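Local coordinates for protein cellulase CEL9M (Clostridium cellulolyticum, PDB 1IA6) that probably hydrolyses internal beta-1,4-glucosidic linkages of cellulose and related beta-glucans as a family 9 glycoside hydrolase that carries zinc and calcium, at residues E28-F32 with D33-A37; L167-K170 with N171-S174; A264-L267 with A268-G272; F284-W287 with K288-T292; L330-A333 with K334-D338. All coordinates share one frame; numbering follows the deposited sequence. Where two conformers were deposited one is given.

Contact 1: E28-F32 with D33-A37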
loop_
_atom_site.group_PDB
_atom_site.type_symbol
_atom_site.label_atom_id
_atom_site.label_comp_id
_atom_site.label_asym_id
_atom_site.label_seq_id
_atom_site.Cartn_x
_atom_site.Cartn_y
_atom_site.Cartn_z
ATOM N N GLU A 28 1.948 -11.413 18.122
ATOM C CA GLU A 28 1.487 -10.580 19.226
ATOM C C GLU A 28 0.322 -9.688 18.800
ATOM O O GLU A 28 0.435 -8.915 17.853
ATOM C CB GLU A 28 2.650 -9.732 19.747
ATOM C CG GLU A 28 2.371 -9.020 21.055
ATOM C CD GLU A 28 3.633 -8.450 21.676
ATOM O OE1 GLU A 28 4.565 -9.239 21.950
ATOM O OE2 GLU A 28 3.694 -7.220 21.886
ATOM N N ASN A 29 -0.801 -9.815 19.503
ATOM C CA ASN A 29 -1.992 -9.028 19.209
ATOM C C ASN A 29 -2.423 -9.242 17.755
ATOM O O ASN A 29 -2.882 -8.318 17.083
ATOM C CB ASN A 29 -1.711 -7.544 19.478
ATOM C CG ASN A 29 -2.979 -6.727 19.656
ATOM O OD1 ASN A 29 -2.986 -5.731 20.381
ATOM N ND2 ASN A 29 -4.051 -7.133 18.989
ATOM N N ASN A 30 -2.269 -10.476 17.281
ATOM C CA ASN A 30 -2.637 -10.841 15.917
ATOM C C ASN A 30 -4.010 -11.510 15.970
ATOM O O ASN A 30 -4.229 -12.406 16.783
ATOM C CB ASN A 30 -1.596 -11.815 15.359
ATOM C CG ASN A 30 -1.686 -11.973 13.855
ATOM O OD1 ASN A 30 -2.730 -12.332 13.319
ATOM N ND2 ASN A 30 -0.579 -11.710 13.169
ATOM N N VAL A 31 -4.935 -11.081 15.112
ATOM C CA VAL A 31 -6.280 -11.653 15.108
ATOM C C VAL A 31 -6.333 -13.081 14.583
ATOM O O VAL A 31 -7.279 -13.811 14.865
ATOM C CB VAL A 31 -7.259 -10.810 14.263
ATOM C CG1 VAL A 31 -7.319 -9.390 14.800
ATOM C CG2 VAL A 31 -6.834 -10.822 12.805
ATOM N N PHE A 32 -5.321 -13.477 13.817
ATOM C CA PHE A 32 -5.284 -14.822 13.258
ATOM C C PHE A 32 -4.489 -15.761 14.158
ATOM O O PHE A 32 -3.288 -15.578 14.355
ATOM C CB PHE A 32 -4.665 -14.789 11.860
ATOM C CG PHE A 32 -5.392 -13.892 10.898
ATOM C CD1 PHE A 32 -6.714 -14.155 10.546
ATOM C CD2 PHE A 32 -4.757 -12.786 10.343
ATOM C CE1 PHE A 32 -7.394 -13.327 9.652
ATOM C CE2 PHE A 32 -5.426 -11.951 9.448
ATOM C CZ PHE A 32 -6.747 -12.221 9.101
ATOM N N ASP A 33 -5.161 -16.770 14.701
ATOM C CA ASP A 33 -4.483 -17.713 15.579
ATOM C C ASP A 33 -3.515 -18.615 14.816
ATOM O O ASP A 33 -2.694 -19.297 15.423
ATOM C CB ASP A 33 -5.502 -18.564 16.353
ATOM C CG ASP A 33 -6.477 -19.281 15.445
ATOM O OD1 ASP A 33 -6.031 -19.918 14.468
ATOM O OD2 ASP A 33 -7.697 -19.219 15.716
ATOM N N TRP A 34 -3.600 -18.608 13.486
ATOM C CA TRP A 34 -2.711 -19.436 12.677
ATOM C C TRP A 34 -1.392 -18.755 12.309
ATOM O O TRP A 34 -0.583 -19.321 11.575
ATOM C CB TRP A 34 -3.416 -19.923 11.403
ATOM C CG TRP A 34 -4.291 -18.904 10.734
ATOM C CD1 TRP A 34 -5.583 -18.595 11.053
ATOM C CD2 TRP A 34 -3.939 -18.066 9.626
ATOM N NE1 TRP A 34 -6.060 -17.620 10.207
ATOM C CE2 TRP A 34 -5.071 -17.277 9.323
ATOM C CE3 TRP A 34 -2.774 -17.907 8.859
ATOM C CZ2 TRP A 34 -5.074 -16.340 8.283
ATOM C CZ3 TRP A 34 -2.777 -16.973 7.825
ATOM C CH2 TRP A 34 -3.923 -16.201 7.549
ATOM N N ARG A 35 -1.174 -17.546 12.819
ATOM C CA ARG A 35 0.072 -16.830 12.553
ATOM C C ARG A 35 0.933 -16.800 13.812
ATOM O O ARG A 35 0.423 -16.625 14.922
ATOM C CB ARG A 35 -0.190 -15.390 12.093
ATOM C CG ARG A 35 -0.611 -15.233 10.631
ATOM C CD ARG A 35 0.324 -15.965 9.670
ATOM N NE ARG A 35 1.723 -15.902 10.090
ATOM C CZ ARG A 35 2.509 -14.836 9.979
ATOM N NH1 ARG A 35 2.053 -13.708 9.447
ATOM N NH2 ARG A 35 3.757 -14.894 10.426
ATOM N N GLY A 36 2.239 -16.972 13.629
ATOM C CA GLY A 36 3.166 -16.950 14.745
ATOM C C GLY A 36 4.500 -16.351 14.338
ATOM O O GLY A 36 4.627 -15.796 13.247
ATOM N N ALA A 37 5.500 -16.469 15.207
ATOM C CA ALA A 37 6.829 -15.931 14.925
ATOM C C ALA A 37 7.442 -16.555 13.679
ATOM O O ALA A 37 7.355 -17.766 13.476
ATOM C CB ALA A 37 7.751 -16.158 16.126
HETATM O O HOH W 1 -7.941 -17.055 13.911
HETATM O O HOH W 2 -1.583 -15.418 16.546
#
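Phe32 O is gripped from two directions: Arg35 N donates to it at 3.3 Å, and a water that also bonds to Arg35 O donates to it at 2.8 Å. The Arg35 N-H comes from above the carbonyl plane and closes a type I beta turn from Phe32 to Arg35, which the water braces by joining its two ends. The turn is entered through an Asx turn, in which Asn30 OD1 receives Phe32 N at 2.9 Å on an in-plane lone pair. Trp34 CG sits between its own backbone N and carbonyl carbon (chi1 40°), and this folds the indole back alongside Phe32, both side chains pointing the same way. Phe32 CB lies over the face of the five-membered ring of Trp34, a CH-pi contact 3.7 Å from its centroid, while Phe32 CD1 meets Trp34 CZ2 at 3.5 Å. The two rings are oblique, their planes 39° apart, and Val31 CG2 lies over the phenyl face opposite Trp34 CZ2. A ring stack with His383 also engages Trp34. Arg35 CB passes Asn30 ND2 at 3.9 Å; beyond it the bent chain carries the guanidinium to a salt bridge with Glu133 and to the carbonyls of Ala19 and Lys21. The Arg35 side chain comes within about 5 Å of the bound zinc ion, placing this type I turn beside the site formed by Cys22, Cys38, His39 and His55.

Contact 2: L167-K170 with N171-S174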
loop_
_atom_site.group_PDB
_atom_site.type_symbol
_atom_site.label_atom_id
_atom_site.label_comp_id
_atom_site.label_asym_id
_atom_site.label_seq_id
_atom_site.Cartn_x
_atom_site.Cartn_y
_atom_site.Cartn_z
ATOM N N LEU A 167 2.945 12.833 11.958
ATOM C CA LEU A 167 1.694 13.589 11.955
ATOM C C LEU A 167 0.547 12.853 12.640
ATOM O O LEU A 167 -0.266 13.470 13.325
ATOM C CB LEU A 167 1.295 13.936 10.519
ATOM C CG LEU A 167 2.248 14.887 9.784
ATOM C CD1 LEU A 167 1.912 14.924 8.296
ATOM C CD2 LEU A 167 2.152 16.275 10.405
ATOM N N ASN A 168 0.487 11.536 12.465
ATOM C CA ASN A 168 -0.583 10.736 13.056
ATOM C C ASN A 168 -0.321 10.248 14.482
ATOM O O ASN A 168 -1.250 9.838 15.171
ATOM C CB ASN A 168 -0.874 9.495 12.191
ATOM C CG ASN A 168 -1.441 9.837 10.824
ATOM O OD1 ASN A 168 -2.267 10.734 10.691
ATOM N ND2 ASN A 168 -1.012 9.098 9.799
ATOM N N TYR A 169 0.930 10.305 14.929
ATOM C CA TYR A 169 1.284 9.787 16.251
ATOM C C TYR A 169 1.789 10.804 17.278
ATOM O O TYR A 169 1.959 10.464 18.452
ATOM C CB TYR A 169 2.346 8.697 16.068
ATOM C CG TYR A 169 2.262 7.538 17.036
ATOM C CD1 TYR A 169 1.146 6.703 17.061
ATOM C CD2 TYR A 169 3.326 7.241 17.887
ATOM C CE1 TYR A 169 1.095 5.595 17.904
ATOM C CE2 TYR A 169 3.284 6.136 18.733
ATOM C CZ TYR A 169 2.167 5.318 18.734
ATOM O OH TYR A 169 2.132 4.212 19.552
ATOM N N LYS A 170 2.024 12.039 16.848
ATOM C CA LYS A 170 2.548 13.072 17.743
ATOM C C LYS A 170 1.733 13.315 19.011
ATOM O O LYS A 170 2.289 13.696 20.040
ATOM C CB LYS A 170 2.717 14.393 16.983
ATOM C CG LYS A 170 1.428 14.964 16.417
ATOM C CD LYS A 170 1.700 16.100 15.432
ATOM C CE LYS A 170 2.367 17.287 16.107
ATOM N NZ LYS A 170 2.576 18.422 15.162
ATOM N N ASN A 171 0.425 13.097 18.940
ATOM C CA ASN A 171 -0.446 13.300 20.097
ATOM C C ASN A 171 -0.462 12.102 21.045
ATOM O O ASN A 171 -0.972 12.197 22.162
ATOM C CB ASN A 171 -1.874 13.592 19.630
ATOM C CG ASN A 171 -1.983 14.904 18.878
ATOM O OD1 ASN A 171 -2.956 15.140 18.159
ATOM N ND2 ASN A 171 -0.990 15.770 19.049
ATOM N N ILE A 172 0.095 10.981 20.597
ATOM C CA ILE A 172 0.132 9.760 21.400
ATOM C C ILE A 172 1.486 9.566 22.074
ATOM O O ILE A 172 1.563 9.329 23.280
ATOM C CB ILE A 172 -0.181 8.527 20.525
ATOM C CG1 ILE A 172 -1.592 8.655 19.948
ATOM C CG2 ILE A 172 -0.065 7.251 21.345
ATOM C CD1 ILE A 172 -1.913 7.623 18.893
ATOM N N ASP A 173 2.550 9.665 21.285
ATOM C CA ASP A 173 3.914 9.516 21.780
ATOM C C ASP A 173 4.748 10.480 20.944
ATOM O O ASP A 173 5.196 10.131 19.850
ATOM C CB ASP A 173 4.398 8.080 21.560
ATOM C CG ASP A 173 5.770 7.817 22.165
ATOM O OD1 ASP A 173 6.515 8.783 22.431
ATOM O OD2 ASP A 173 6.109 6.631 22.363
ATOM N N SER A 174 4.938 11.694 21.455
ATOM C CA SER A 174 5.694 12.719 20.737
ATOM C C SER A 174 7.161 12.360 20.532
ATOM O O SER A 174 7.767 12.766 19.540
ATOM C CB SER A 174 5.600 14.059 21.474
ATOM O OG SER A 174 6.143 13.954 22.777
#
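Tyr169 holds its ring at an intermediate chi1 of -145°, and Ile172 turns CG1 beside its own backbone N (chi1 -62°), which lays the isoleucine over one face of the phenol. The setting is a tight helix-to-helix connection: helix 152-169 runs out here, and Asp173 is the N-cap of helix 174-193, its OD1 accepting from Tyr176 N. Tyr169 O receives two backbone donors. Asp173 N meets Tyr169 O almost end-on at 3.0 Å, whereas Ile172 N comes to it from above the carbonyl plane at 2.9 Å. These two bonds go with the placing of Ile172 over the ring. The side chains of Tyr169 and Ile172 cross at about a right angle, Ile172 CB standing 4.1 Å from the Tyr169 ring centroid in a CH-pi contact. Asp173 CB comes obliquely to the CE2 side of the ring, at 3.6 Å from Tyr169 CE2. Leu95 of helix 91-107 touches both Tyr169 and Ile172, tying this surface connection to a neighbouring helix. The branches of Ile172 divide the ring between them: CG2 lies nearest Tyr169 CZ, and CD1 lies 3.7 Å from Tyr169 CD1.

Contact 3: A264-L267 with A268-G272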
loop_
_atom_site.group_PDB
_atom_site.type_symbol
_atom_site.label_atom_id
_atom_site.label_comp_id
_atom_site.label_asym_id
_atom_site.label_seq_id
_atom_site.Cartn_x
_atom_site.Cartn_y
_atom_site.Cartn_z
ATOM N N ALA A 264 0.887 15.524 -7.463
ATOM C CA ALA A 264 0.275 16.689 -8.095
ATOM C C ALA A 264 -0.902 17.184 -7.260
ATOM O O ALA A 264 -1.123 18.388 -7.140
ATOM C CB ALA A 264 -0.192 16.346 -9.505
ATOM N N LEU A 265 -1.663 16.259 -6.687
ATOM C CA LEU A 265 -2.801 16.643 -5.858
ATOM C C LEU A 265 -2.340 17.503 -4.677
ATOM O O LEU A 265 -2.919 18.557 -4.403
ATOM C CB LEU A 265 -3.530 15.400 -5.334
ATOM C CG LEU A 265 -4.690 15.619 -4.356
ATOM C CD1 LEU A 265 -5.808 16.398 -5.031
ATOM C CD2 LEU A 265 -5.211 14.271 -3.881
ATOM N N ARG A 266 -1.292 17.062 -3.986
ATOM C CA ARG A 266 -0.790 17.810 -2.839
ATOM C C ARG A 266 -0.170 19.148 -3.238
ATOM O O ARG A 266 -0.309 20.140 -2.517
ATOM C CB ARG A 266 0.230 16.977 -2.050
ATOM C CG ARG A 266 -0.336 15.675 -1.499
ATOM C CD ARG A 266 0.198 15.391 -0.101
ATOM N NE ARG A 266 -0.436 16.248 0.899
ATOM C CZ ARG A 266 0.223 16.944 1.821
ATOM N NH1 ARG A 266 1.544 16.897 1.878
ATOM N NH2 ARG A 266 -0.444 17.690 2.691
ATOM N N LEU A 267 0.510 19.182 -4.380
ATOM C CA LEU A 267 1.125 20.423 -4.841
ATOM C C LEU A 267 0.071 21.446 -5.260
ATOM O O LEU A 267 0.273 22.653 -5.110
ATOM C CB LEU A 267 2.097 20.147 -5.995
ATOM C CG LEU A 267 3.471 19.632 -5.551
ATOM C CD1 LEU A 267 4.346 19.347 -6.771
ATOM C CD2 LEU A 267 4.136 20.672 -4.653
ATOM N N ALA A 268 -1.057 20.968 -5.780
ATOM C CA ALA A 268 -2.132 21.871 -6.178
ATOM C C ALA A 268 -2.680 22.530 -4.919
ATOM O O ALA A 268 -2.950 23.728 -4.892
ATOM C CB ALA A 268 -3.244 21.098 -6.886
ATOM N N GLN A 269 -2.822 21.728 -3.868
ATOM C CA GLN A 269 -3.344 22.190 -2.585
ATOM C C GLN A 269 -2.399 23.170 -1.899
ATOM O O GLN A 269 -2.828 24.190 -1.358
ATOM C CB GLN A 269 -3.580 20.983 -1.673
ATOM C CG GLN A 269 -4.221 21.302 -0.335
ATOM C CD GLN A 269 -4.498 20.050 0.476
ATOM O OE1 GLN A 269 -4.591 18.950 -0.070
ATOM N NE2 GLN A 269 -4.647 20.214 1.785
ATOM N N ILE A 270 -1.111 22.852 -1.937
ATOM C CA ILE A 270 -0.082 23.668 -1.306
ATOM C C ILE A 270 0.358 24.921 -2.068
ATOM O O ILE A 270 0.583 25.967 -1.457
ATOM C CB ILE A 270 1.165 22.799 -1.017
ATOM C CG1 ILE A 270 0.792 21.681 -0.040
ATOM C CG2 ILE A 270 2.294 23.646 -0.450
ATOM C CD1 ILE A 270 1.885 20.652 0.151
ATOM N N THR A 271 0.479 24.819 -3.388
ATOM C CA THR A 271 0.932 25.946 -4.205
ATOM C C THR A 271 -0.181 26.694 -4.928
ATOM O O THR A 271 -0.017 27.860 -5.285
ATOM C CB THR A 271 1.932 25.487 -5.276
ATOM O OG1 THR A 271 1.236 24.751 -6.291
ATOM C CG2 THR A 271 3.004 24.603 -4.661
ATOM N N GLY A 272 -1.297 26.014 -5.162
ATOM C CA GLY A 272 -2.408 26.632 -5.858
ATOM C C GLY A 272 -2.148 26.858 -7.338
ATOM O O GLY A 272 -2.967 27.472 -8.025
HETATM O O HOH W 3 -3.306 15.879 0.997
#
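Residues 264-271 form the last turns of helix 260-271, with regular i to i+4 bonds from Ala268 N to Ala264 O through Thr271 N to Leu267 O, before Gly272 leaves helical geometry with positive phi. At this end Leu267 O accepts twice, from Thr271 N at 2.8 Å and Thr271 OG1 at 2.6 Å, on opposite faces of its carbonyl plane. A chi1 of 72° points OG1 back along the helix, while CG2 turns toward Leu267 CD2. One residue earlier, Ile270 CD1 lies over one face of the guanidinium of Arg266, four residues before it, at 4.1 Å from Arg266 NH1. A water in the guanidinium plane accepts from Arg266 NE at 2.9 Å. The guanidinium reaches helix 210-224, where it bonds Thr222 and makes a cation-pi contact with Trp219. Leu265 packs on helix 306-323, Leu267 and Thr271 touch Tyr276 of helix 274-289, and Ile270 meets Ile230 of helix 228-236.

Contact 4: F284-W287 with K288-T292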
loop_
_atom_site.group_PDB
_atom_site.type_symbol
_atom_site.label_atom_id
_atom_site.label_comp_id
_atom_site.label_asym_id
_atom_site.label_seq_id
_atom_site.Cartn_x
_atom_site.Cartn_y
_atom_site.Cartn_z
ATOM N N PHE A 284 -8.390 12.637 -13.903
ATOM C CA PHE A 284 -9.758 12.325 -13.520
ATOM C C PHE A 284 -10.667 12.195 -14.735
ATOM O O PHE A 284 -11.433 11.238 -14.840
ATOM C CB PHE A 284 -10.310 13.396 -12.570
ATOM C CG PHE A 284 -9.702 13.367 -11.192
ATOM C CD1 PHE A 284 -8.834 12.343 -10.813
ATOM C CD2 PHE A 284 -10.025 14.348 -10.260
ATOM C CE1 PHE A 284 -8.299 12.297 -9.524
ATOM C CE2 PHE A 284 -9.495 14.311 -8.967
ATOM C CZ PHE A 284 -8.632 13.283 -8.601
ATOM N N ASN A 285 -10.580 13.150 -15.655
ATOM C CA ASN A 285 -11.412 13.109 -16.855
ATOM C C ASN A 285 -11.050 11.925 -17.741
ATOM O O ASN A 285 -11.899 11.393 -18.456
ATOM C CB ASN A 285 -11.290 14.415 -17.646
ATOM C CG ASN A 285 -11.994 15.571 -16.964
ATOM O OD1 ASN A 285 -13.010 15.379 -16.296
ATOM N ND2 ASN A 285 -11.467 16.776 -17.136
ATOM N N TYR A 286 -9.789 11.511 -17.687
ATOM C CA TYR A 286 -9.337 10.375 -18.476
ATOM C C TYR A 286 -10.000 9.105 -17.943
ATOM O O TYR A 286 -10.458 8.261 -18.711
ATOM C CB TYR A 286 -7.812 10.263 -18.404
ATOM C CG TYR A 286 -7.236 9.168 -19.267
ATOM C CD1 TYR A 286 -7.140 7.860 -18.799
ATOM C CD2 TYR A 286 -6.800 9.437 -20.566
ATOM C CE1 TYR A 286 -6.625 6.843 -19.602
ATOM C CE2 TYR A 286 -6.285 8.432 -21.378
ATOM C CZ TYR A 286 -6.200 7.138 -20.889
ATOM O OH TYR A 286 -5.682 6.146 -21.688
ATOM N N TRP A 287 -10.065 8.981 -16.621
ATOM C CA TRP A 287 -10.692 7.812 -16.011
ATOM C C TRP A 287 -12.201 7.797 -16.210
ATOM O O TRP A 287 -12.809 6.735 -16.288
ATOM C CB TRP A 287 -10.372 7.742 -14.513
ATOM C CG TRP A 287 -9.137 6.952 -14.229
ATOM C CD1 TRP A 287 -7.846 7.321 -14.488
ATOM C CD2 TRP A 287 -9.078 5.621 -13.708
ATOM N NE1 TRP A 287 -6.988 6.298 -14.162
ATOM C CE2 TRP A 287 -7.717 5.242 -13.682
ATOM C CE3 TRP A 287 -10.044 4.707 -13.262
ATOM C CZ2 TRP A 287 -7.297 3.987 -13.226
ATOM C CZ3 TRP A 287 -9.625 3.457 -12.810
ATOM C CH2 TRP A 287 -8.261 3.113 -12.798
ATOM N N LYS A 288 -12.805 8.977 -16.297
ATOM C CA LYS A 288 -14.250 9.062 -16.484
ATOM C C LYS A 288 -14.738 8.498 -17.812
ATOM O O LYS A 288 -15.795 7.865 -17.871
ATOM C CB LYS A 288 -14.720 10.516 -16.400
ATOM C CG LYS A 288 -14.686 11.146 -15.026
ATOM C CD LYS A 288 -15.146 12.594 -15.125
ATOM C CE LYS A 288 -15.118 13.288 -13.782
ATOM N NZ LYS A 288 -15.579 14.697 -13.911
ATOM N N THR A 289 -13.971 8.719 -18.875
ATOM C CA THR A 289 -14.403 8.287 -20.202
ATOM C C THR A 289 -13.441 7.479 -21.071
ATOM O O THR A 289 -13.877 6.795 -21.997
ATOM C CB THR A 289 -14.831 9.513 -21.026
ATOM O OG1 THR A 289 -13.718 10.407 -21.153
ATOM C CG2 THR A 289 -15.972 10.246 -20.341
ATOM N N GLN A 290 -12.146 7.555 -20.792
ATOM C CA GLN A 290 -11.162 6.845 -21.601
ATOM C C GLN A 290 -10.828 5.449 -21.094
ATOM O O GLN A 290 -10.579 4.537 -21.883
ATOM C CB GLN A 290 -9.877 7.670 -21.696
ATOM C CG GLN A 290 -10.079 9.062 -22.274
ATOM C CD GLN A 290 -10.379 9.036 -23.755
ATOM O OE1 GLN A 290 -9.530 8.666 -24.565
ATOM N NE2 GLN A 290 -11.595 9.425 -24.119
ATOM N N VAL A 291 -10.819 5.277 -19.779
ATOM C CA VAL A 291 -10.505 3.976 -19.209
ATOM C C VAL A 291 -11.635 2.988 -19.469
ATOM O O VAL A 291 -12.809 3.292 -19.257
ATOM C CB VAL A 291 -10.248 4.090 -17.698
ATOM C CG1 VAL A 291 -10.019 2.713 -17.099
ATOM C CG2 VAL A 291 -9.035 4.970 -17.459
ATOM N N THR A 292 -11.266 1.803 -19.940
ATOM C CA THR A 292 -12.233 0.759 -20.246
ATOM C C THR A 292 -13.174 0.493 -19.081
ATOM O O THR A 292 -12.752 0.439 -17.928
ATOM C CB THR A 292 -11.526 -0.567 -20.595
ATOM O OG1 THR A 292 -10.654 -0.367 -21.712
ATOM C CG2 THR A 292 -12.550 -1.644 -20.943
#
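Gln290 reaches Tyr286 with the root of its side chain. Its CB lies squarely over the phenol, 3.6 Å from the Tyr286 ring centroid and 7° off the ring normal, and is also close to Tyr286 O. CG, turned beside the backbone N (chi1 -58°), continues over the same ring and passes Tyr286 CD2 at 3.7 Å; a bend at chi2 then leads the amide away, its plane 63° from that of the ring. The backbone brings the two residues together, for Gln290 N donates to Tyr286 O at 2.8 Å and Val291 N to the same oxygen at 3.2 Å, from opposite faces of the carbonyl plane. The second bond is of the i to i+5 kind. Val291 CG2 is shared by two aromatics: it lies over the five-membered ring of Trp287, 3.8 Å from its centroid, and meets Tyr286 CD1 at 3.7 Å. Asn285 and Lys288 run alongside each other, with Lys288 NZ carried past to Ser328 OG. Around it, Trp287 NE1 bonds Trp252 O, and Trp287 packs on Glu313 of helix 306-323. Phe284 sits against that helix too, edge-to-face with Tyr320, and Lys288 lies on Leu329 and Leu332 of helix 327-341.

Contact 5: L330-A333 with K334-D338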
loop_
_atom_site.group_PDB
_atom_site.type_symbol
_atom_site.label_atom_id
_atom_site.label_comp_id
_atom_site.label_asym_id
_atom_site.label_seq_id
_atom_site.Cartn_x
_atom_site.Cartn_y
_atom_site.Cartn_z
ATOM N N LEU A 330 -17.736 11.491 -6.977
ATOM C CA LEU A 330 -18.310 10.721 -5.883
ATOM C C LEU A 330 -19.096 9.530 -6.419
ATOM O O LEU A 330 -19.045 8.442 -5.850
ATOM C CB LEU A 330 -19.223 11.604 -5.025
ATOM C CG LEU A 330 -18.501 12.646 -4.168
ATOM C CD1 LEU A 330 -19.512 13.573 -3.517
ATOM C CD2 LEU A 330 -17.654 11.942 -3.116
ATOM N N ASP A 331 -19.818 9.733 -7.518
ATOM C CA ASP A 331 -20.596 8.646 -8.101
ATOM C C ASP A 331 -19.685 7.574 -8.683
ATOM O O ASP A 331 -19.948 6.382 -8.540
ATOM C CB ASP A 331 -21.529 9.164 -9.198
ATOM C CG ASP A 331 -22.605 10.088 -8.665
ATOM O OD1 ASP A 331 -23.085 9.858 -7.533
ATOM O OD2 ASP A 331 -22.980 11.038 -9.384
ATOM N N LEU A 332 -18.611 7.997 -9.340
ATOM C CA LEU A 332 -17.682 7.044 -9.938
ATOM C C LEU A 332 -17.023 6.227 -8.837
ATOM O O LEU A 332 -16.989 4.996 -8.898
ATOM C CB LEU A 332 -16.614 7.780 -10.761
ATOM C CG LEU A 332 -15.695 6.951 -11.671
ATOM C CD1 LEU A 332 -14.955 7.881 -12.618
ATOM C CD2 LEU A 332 -14.711 6.141 -10.847
ATOM N N ALA A 333 -16.504 6.920 -7.827
ATOM C CA ALA A 333 -15.836 6.263 -6.709
ATOM C C ALA A 333 -16.758 5.280 -5.999
ATOM O O ALA A 333 -16.354 4.163 -5.669
ATOM C CB ALA A 333 -15.326 7.312 -5.717
ATOM N N LYS A 334 -17.999 5.695 -5.766
ATOM C CA LYS A 334 -18.959 4.840 -5.086
ATOM C C LYS A 334 -19.263 3.579 -5.883
ATOM O O LYS A 334 -19.428 2.511 -5.307
ATOM C CB LYS A 334 -20.260 5.595 -4.810
ATOM C CG LYS A 334 -21.201 4.839 -3.885
ATOM C CD LYS A 334 -22.462 5.640 -3.590
ATOM C CE LYS A 334 -23.282 4.990 -2.486
ATOM N NZ LYS A 334 -23.765 3.633 -2.855
ATOM N N LYS A 335 -19.336 3.699 -7.205
ATOM C CA LYS A 335 -19.620 2.536 -8.038
ATOM C C LYS A 335 -18.489 1.513 -7.978
ATOM O O LYS A 335 -18.736 0.308 -7.960
ATOM C CB LYS A 335 -19.871 2.960 -9.486
ATOM C CG LYS A 335 -21.185 3.709 -9.682
ATOM C CD LYS A 335 -21.469 3.966 -11.156
ATOM C CE LYS A 335 -22.806 4.666 -11.352
ATOM N NZ LYS A 335 -23.107 4.874 -12.799
ATOM N N GLN A 336 -17.249 1.990 -7.938
ATOM C CA GLN A 336 -16.106 1.083 -7.875
ATOM C C GLN A 336 -16.083 0.347 -6.544
ATOM O O GLN A 336 -15.850 -0.860 -6.496
ATOM C CB GLN A 336 -14.798 1.853 -8.064
ATOM C CG GLN A 336 -14.752 2.627 -9.365
ATOM C CD GLN A 336 -15.168 1.776 -10.550
ATOM O OE1 GLN A 336 -14.469 0.835 -10.936
ATOM N NE2 GLN A 336 -16.321 2.093 -11.123
ATOM N N VAL A 337 -16.326 1.078 -5.462
ATOM C CA VAL A 337 -16.337 0.469 -4.140
ATOM C C VAL A 337 -17.460 -0.552 -4.024
ATOM O O VAL A 337 -17.245 -1.674 -3.562
ATOM C CB VAL A 337 -16.527 1.522 -3.031
ATOM C CG1 VAL A 337 -16.656 0.835 -1.683
ATOM C CG2 VAL A 337 -15.352 2.480 -3.018
ATOM N N ASP A 338 -18.662 -0.165 -4.442
ATOM C CA ASP A 338 -19.802 -1.071 -4.359
ATOM C C ASP A 338 -19.598 -2.324 -5.203
ATOM O O ASP A 338 -20.071 -3.401 -4.843
ATOM C CB ASP A 338 -21.093 -0.354 -4.772
ATOM C CG ASP A 338 -21.501 0.722 -3.777
ATOM O OD1 ASP A 338 -20.931 0.751 -2.666
ATOM O OD2 ASP A 338 -22.394 1.530 -4.098
#
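Leu330 O accepts Lys334 N at 2.9 Å, opening a run of regular i to i+4 bonds through the middle of helix 327-341, while the Leu330 side chain packs on Leu318 and Cys321 of helix 306-323. Asp331 O accepts Lys335 N, and Lys335 CG rests 3.2 Å from Asp331 O before the chain extends away. The carboxylate of Asp331 turns instead to Gln327 NE2. Leu332 supplies the apolar side-chain contact, its CD2 meeting Gln336 CG at 3.8 Å as the two side chains cross. A bend at chi2 (-48°) then carries the Gln336 amide off to Lys299 N and Gly297 O, both of its polar atoms being satisfied there. Ala333 completes the segment: Ala333 O receives Val337 N at 3.1 Å, and Val337 CG2 comes within 3.3 Å of that oxygen. Beyond it Lys334 NZ bonds Asp338 OD2 at 2.8 Å on the syn lone pair, a salt bridge one turn along the helix, and Asp338 OD1 is hydrogen-bonded to Tyr6 OH. The buried amide of Gln336 is thus paid for by backbone groups, and Lys334 probably offsets the negative charge of the buried Asp338, close to the nickel ligands His4 and Asp343.

All five contacts are local, but their settings differ. Contact 1 is a loop turn beside the zinc site, its centre about 42 Å from that of contact 4 and on the other side of the chain's centre. Contact 2 lies at the surface, joining two helices; the other four are partly buried. Contacts 3 and 4 lie at or near helix ends and contact 5 within a helix, and helix 306-323 packs against all three. Contacts 4 and 5 touch directly, Lys288 CG lying 4.1 Å from Leu332 CD1. Aromatic faces dominate contacts 1, 2 and 4; contacts 3 and 5 share i to i+4 bonds, to which contact 3 adds a threonine hydroxyl and contact 5 a salt bridge.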